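Long-range contact in putative alpha-L-fucosidase (Bacteroides thetaiotaomicron VPI-5482, PDB 3GZA), which probably hydrolyses alpha-L-fucosidic bonds as a family 29 glycoside hydrolase: residues Trp265-Ala277 with Gly308-Asp320. Numbering follows the deposited sequence.
Sequences WVPAMADTPLRGA and GRNATLILGLTPD
Met269 and Ile314 meet on one face of a parallel strand pair. The selenomethionine lays its CG against Ile314 CD1, 3.9 Å away, then bends off; its side chain lies about 4 Å from a bound HEPES molecule (nearest atoms). Asp271 CB packs on Ile314 CB, while the carboxylate leads away to Trp219. Pro273 faces Gly316. A CB on that glycine would stand 3.3 Å from Pro273 CA, so the proline fits against bare backbone. Six backbone hydrogen bonds join the segments; Ala270 N to Thr312 O, 2.9 Å, is nearly straight. Strands 268-273 and 312-317, with helix 296-304 between them in sequence, form a beta-alpha-beta unit of the TIM barrel. Strand 22-26 follows on the far side of 312-317 and closes the ring. Ala270, Thr272, Leu313 and Leu315 lie on the opposite face. Leu313 CD1 leans into the shallow dip at Ala270. Thr272 has OG1 opposite its backbone N (chi1 180°), hydrogen-bonded to Pro273 O; the same torsion lays CG2 alongside Leu315 CD2, 4.0 Å away. Replacing Thr272 with glycine would probably open a gap beside Leu315 CD2 and cost Pro273 O its hydroxyl partner. Helix 327-344 packs over Leu315. Just past strand 268-273, Leu274 rests CB and CD2 on Leu317 CD2. Thr318 OG1 sits over one face of the Arg275 guanidinium, which is salt-bridged to Asp329.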
loop_
_atom_site.group_PDB
_atom_site.type_symbol
_atom_site.label_atom_id
_atom_site.label_comp_id
_atom_site.label_asym_id
_atom_site.label_seq_id
_atom_site.Cartn_x
_atom_site.Cartn_y
_atom_site.Cartn_z
ATOM N N TRP A 265 -24.063 -2.949 31.126
ATOM C CA TRP A 265 -24.788 -1.927 30.394
ATOM C C TRP A 265 -24.279 -1.882 28.955
ATOM O O TRP A 265 -23.180 -1.374 28.675
ATOM C CB TRP A 265 -24.611 -0.568 31.074
ATOM C CG TRP A 265 -25.689 0.416 30.637
ATOM C CD1 TRP A 265 -25.632 1.294 29.634
ATOM C CD2 TRP A 265 -27.011 0.526 31.193
ATOM N NE1 TRP A 265 -26.828 1.978 29.517
ATOM C CE2 TRP A 265 -27.677 1.529 30.486
ATOM C CE3 TRP A 265 -27.670 -0.091 32.253
ATOM C CZ2 TRP A 265 -28.982 1.911 30.797
ATOM C CZ3 TRP A 265 -28.963 0.293 32.553
ATOM C CH2 TRP A 265 -29.598 1.271 31.822
ATOM N N VAL A 266 -25.025 -2.525 28.048
ATOM C CA VAL A 266 -24.653 -2.646 26.625
ATOM C C VAL A 266 -25.888 -2.262 25.784
ATOM O O VAL A 266 -26.591 -3.148 25.266
ATOM C CB VAL A 266 -24.136 -4.049 26.242
ATOM C CG1 VAL A 266 -23.493 -4.027 24.890
ATOM C CG2 VAL A 266 -23.088 -4.561 27.258
ATOM N N PRO A 267 -26.188 -0.954 25.722
ATOM C CA PRO A 267 -27.462 -0.537 25.165
ATOM C C PRO A 267 -27.635 -0.736 23.683
ATOM O O PRO A 267 -26.679 -0.891 22.926
ATOM C CB PRO A 267 -27.570 0.933 25.577
ATOM C CG PRO A 267 -26.137 1.344 25.798
ATOM C CD PRO A 267 -25.416 0.191 26.238
ATOM N N ALA A 268 -28.908 -0.747 23.295
ATOM C CA ALA A 268 -29.289 -1.034 21.924
ATOM C C ALA A 268 -29.047 0.043 20.875
ATOM O O ALA A 268 -29.338 1.218 21.041
ATOM C CB ALA A 268 -30.772 -1.457 21.877
HETATM N N MSE A 269 -28.516 -0.406 19.768
HETATM C CA MSE A 269 -28.312 0.402 18.581
HETATM C C MSE A 269 -29.192 -0.167 17.466
HETATM O O MSE A 269 -29.292 -1.366 17.294
HETATM C CB MSE A 269 -26.866 0.324 18.129
HETATM C CG MSE A 269 -26.562 1.131 16.991
HETATM SE SE MSE A 269 -26.522 0.166 15.278
HETATM C CE MSE A 269 -24.740 -0.517 15.444
ATOM N N ALA A 270 -29.900 0.713 16.755
ATOM C CA ALA A 270 -30.661 0.353 15.549
ATOM C C ALA A 270 -29.981 1.044 14.394
ATOM O O ALA A 270 -29.390 2.122 14.562
ATOM C CB ALA A 270 -32.123 0.819 15.654
ATOM N N ASP A 271 -29.985 0.424 13.208
ATOM C CA ASP A 271 -29.388 1.079 12.063
ATOM C C ASP A 271 -30.070 0.665 10.769
ATOM O O ASP A 271 -30.685 -0.405 10.714
ATOM C CB ASP A 271 -27.849 0.923 11.980
ATOM C CG ASP A 271 -27.342 -0.492 11.734
ATOM O OD1 ASP A 271 -28.063 -1.498 11.767
ATOM O OD2 ASP A 271 -26.089 -0.591 11.523
ATOM N N THR A 272 -29.944 1.540 9.778
ATOM C CA THR A 272 -30.491 1.256 8.463
ATOM C C THR A 272 -29.903 2.220 7.458
ATOM O O THR A 272 -29.645 3.351 7.761
ATOM C CB THR A 272 -32.030 1.414 8.420
ATOM O OG1 THR A 272 -32.537 1.135 7.093
ATOM C CG2 THR A 272 -32.506 2.830 8.846
ATOM N N PRO A 273 -29.678 1.724 6.253
ATOM C CA PRO A 273 -29.361 2.684 5.199
ATOM C C PRO A 273 -30.605 3.546 4.951
ATOM O O PRO A 273 -31.728 3.073 5.143
ATOM C CB PRO A 273 -29.153 1.814 3.962
ATOM C CG PRO A 273 -29.509 0.505 4.280
ATOM C CD PRO A 273 -29.716 0.332 5.755
ATOM N N LEU A 274 -30.404 4.808 4.565
ATOM C CA LEU A 274 -31.525 5.615 4.084
ATOM C C LEU A 274 -32.063 5.048 2.761
ATOM O O LEU A 274 -33.268 5.051 2.522
ATOM C CB LEU A 274 -31.073 7.057 3.903
ATOM C CG LEU A 274 -32.093 8.008 3.309
ATOM C CD1 LEU A 274 -33.398 8.099 4.175
ATOM C CD2 LEU A 274 -31.463 9.418 3.075
ATOM N N ARG A 275 -31.155 4.554 1.920
ATOM C CA ARG A 275 -31.479 4.013 0.627
ATOM C C ARG A 275 -31.833 2.531 0.748
ATOM O O ARG A 275 -31.090 1.613 0.311
ATOM C CB ARG A 275 -30.338 4.236 -0.325
ATOM C CG ARG A 275 -30.203 5.711 -0.698
ATOM C CD ARG A 275 -28.995 6.017 -1.575
ATOM N NE ARG A 275 -29.131 7.373 -2.126
ATOM C CZ ARG A 275 -28.727 7.767 -3.334
ATOM N NH1 ARG A 275 -28.051 6.958 -4.138
ATOM N NH2 ARG A 275 -28.998 9.003 -3.747
ATOM N N GLY A 276 -33.005 2.308 1.340
ATOM C CA GLY A 276 -33.483 0.956 1.623
ATOM C C GLY A 276 -34.833 0.599 1.042
ATOM O O GLY A 276 -35.392 -0.427 1.394
ATOM N N ALA A 277 -35.387 1.413 0.144
ATOM C CA ALA A 277 -36.655 1.159 -0.467
ATOM C C ALA A 277 -36.532 0.390 -1.786
ATOM O O ALA A 277 -35.451 0.239 -2.324
ATOM C CB ALA A 277 -37.407 2.528 -0.738
ATOM N N GLY A 308 -38.212 5.139 19.938
ATOM C CA GLY A 308 -39.367 4.861 20.810
ATOM C C GLY A 308 -39.405 3.524 21.516
ATOM O O GLY A 308 -40.357 3.214 22.235
ATOM N N ARG A 309 -38.361 2.738 21.279
ATOM C CA ARG A 309 -38.118 1.435 21.892
ATOM C C ARG A 309 -36.719 1.414 22.566
ATOM O O ARG A 309 -36.089 0.375 22.674
ATOM C CB ARG A 309 -38.244 0.290 20.864
ATOM C CG ARG A 309 -39.619 0.019 20.441
ATOM C CD ARG A 309 -39.711 -1.137 19.462
ATOM N NE ARG A 309 -41.097 -1.358 19.072
ATOM C CZ ARG A 309 -41.467 -2.273 18.179
ATOM N NH1 ARG A 309 -40.586 -3.052 17.599
ATOM N NH2 ARG A 309 -42.732 -2.391 17.850
ATOM N N ASN A 310 -36.253 2.567 23.057
ATOM C CA ASN A 310 -35.036 2.619 23.864
ATOM C C ASN A 310 -33.790 2.203 23.111
ATOM O O ASN A 310 -32.909 1.560 23.653
ATOM C CB ASN A 310 -35.195 1.688 25.094
ATOM C CG ASN A 310 -34.163 1.945 26.172
ATOM O OD1 ASN A 310 -33.637 3.072 26.316
ATOM N ND2 ASN A 310 -33.920 0.905 27.011
ATOM N N ALA A 311 -33.714 2.555 21.826
ATOM C CA ALA A 311 -32.538 2.337 21.028
ATOM C C ALA A 311 -32.170 3.647 20.290
ATOM O O ALA A 311 -33.028 4.349 19.812
ATOM C CB ALA A 311 -32.785 1.183 19.993
ATOM N N THR A 312 -30.889 3.965 20.211
ATOM C CA THR A 312 -30.401 5.049 19.405
ATOM C C THR A 312 -30.289 4.550 17.970
ATOM O O THR A 312 -29.746 3.474 17.696
ATOM C CB THR A 312 -29.118 5.630 19.965
ATOM O OG1 THR A 312 -29.479 6.384 21.150
ATOM C CG2 THR A 312 -28.395 6.543 18.928
ATOM N N LEU A 313 -30.789 5.352 17.040
ATOM C CA LEU A 313 -30.906 5.007 15.633
ATOM C C LEU A 313 -29.795 5.651 14.825
ATOM O O LEU A 313 -29.568 6.878 14.923
ATOM C CB LEU A 313 -32.249 5.507 15.128
ATOM C CG LEU A 313 -32.557 5.439 13.629
ATOM C CD1 LEU A 313 -32.596 3.958 13.138
ATOM C CD2 LEU A 313 -33.880 6.174 13.240
ATOM N N ILE A 314 -29.139 4.849 13.982
ATOM C CA ILE A 314 -28.112 5.324 13.100
ATOM C C ILE A 314 -28.559 5.202 11.637
ATOM O O ILE A 314 -28.865 4.114 11.190
ATOM C CB ILE A 314 -26.752 4.603 13.294
ATOM C CG1 ILE A 314 -26.319 4.753 14.770
ATOM C CG2 ILE A 314 -25.700 5.181 12.305
ATOM C CD1 ILE A 314 -24.929 4.068 15.103
ATOM N N LEU A 315 -28.597 6.320 10.932
ATOM C CA LEU A 315 -28.929 6.312 9.538
ATOM C C LEU A 315 -27.695 6.250 8.646
ATOM O O LEU A 315 -26.760 7.043 8.836
ATOM C CB LEU A 315 -29.719 7.591 9.191
ATOM C CG LEU A 315 -31.066 7.851 9.881
ATOM C CD1 LEU A 315 -31.568 9.260 9.539
ATOM C CD2 LEU A 315 -32.097 6.780 9.497
ATOM N N GLY A 316 -27.715 5.376 7.647
ATOM C CA GLY A 316 -26.615 5.283 6.677
ATOM C C GLY A 316 -26.824 6.191 5.499
ATOM O O GLY A 316 -27.761 6.010 4.653
ATOM N N LEU A 317 -25.953 7.180 5.441
ATOM C CA LEU A 317 -26.013 8.188 4.394
ATOM C C LEU A 317 -24.870 7.990 3.399
ATOM O O LEU A 317 -23.795 7.502 3.730
ATOM C CB LEU A 317 -25.969 9.575 5.022
ATOM C CG LEU A 317 -27.040 9.845 6.082
ATOM C CD1 LEU A 317 -26.994 11.313 6.543
ATOM C CD2 LEU A 317 -28.475 9.377 5.634
ATOM N N THR A 318 -25.103 8.470 2.180
ATOM C CA THR A 318 -24.223 8.113 1.031
ATOM C C THR A 318 -23.752 9.299 0.199
ATOM O O THR A 318 -24.439 9.692 -0.798
ATOM C CB THR A 318 -24.943 7.124 0.114
ATOM O OG1 THR A 318 -26.135 7.688 -0.444
ATOM C CG2 THR A 318 -25.338 5.869 0.866
ATOM N N PRO A 319 -22.577 9.840 0.541
ATOM C CA PRO A 319 -22.057 10.927 -0.341
ATOM C C PRO A 319 -21.770 10.342 -1.719
ATOM O O PRO A 319 -21.368 9.201 -1.867
ATOM C CB PRO A 319 -20.797 11.369 0.362
ATOM C CG PRO A 319 -20.976 10.904 1.796
ATOM C CD PRO A 319 -21.724 9.650 1.713
ATOM N N ASP A 320 -21.995 11.171 -2.711
ATOM C CA ASP A 320 -21.906 10.780 -4.125
ATOM C C ASP A 320 -20.528 11.054 -4.723
ATOM O O ASP A 320 -19.623 11.528 -4.039
ATOM C CB ASP A 320 -23.082 11.413 -4.894
ATOM C CG ASP A 320 -22.959 12.930 -5.142
ATOM O OD1 ASP A 320 -21.850 13.507 -5.007
ATOM O OD2 ASP A 320 -24.009 13.555 -5.391
HETATM O O HOH W 1 -29.755 2.694 23.446
HETATM O O HOH W 2 -31.067 0.010 25.093
HETATM O O HOH W 3 -28.277 4.799 2.239
#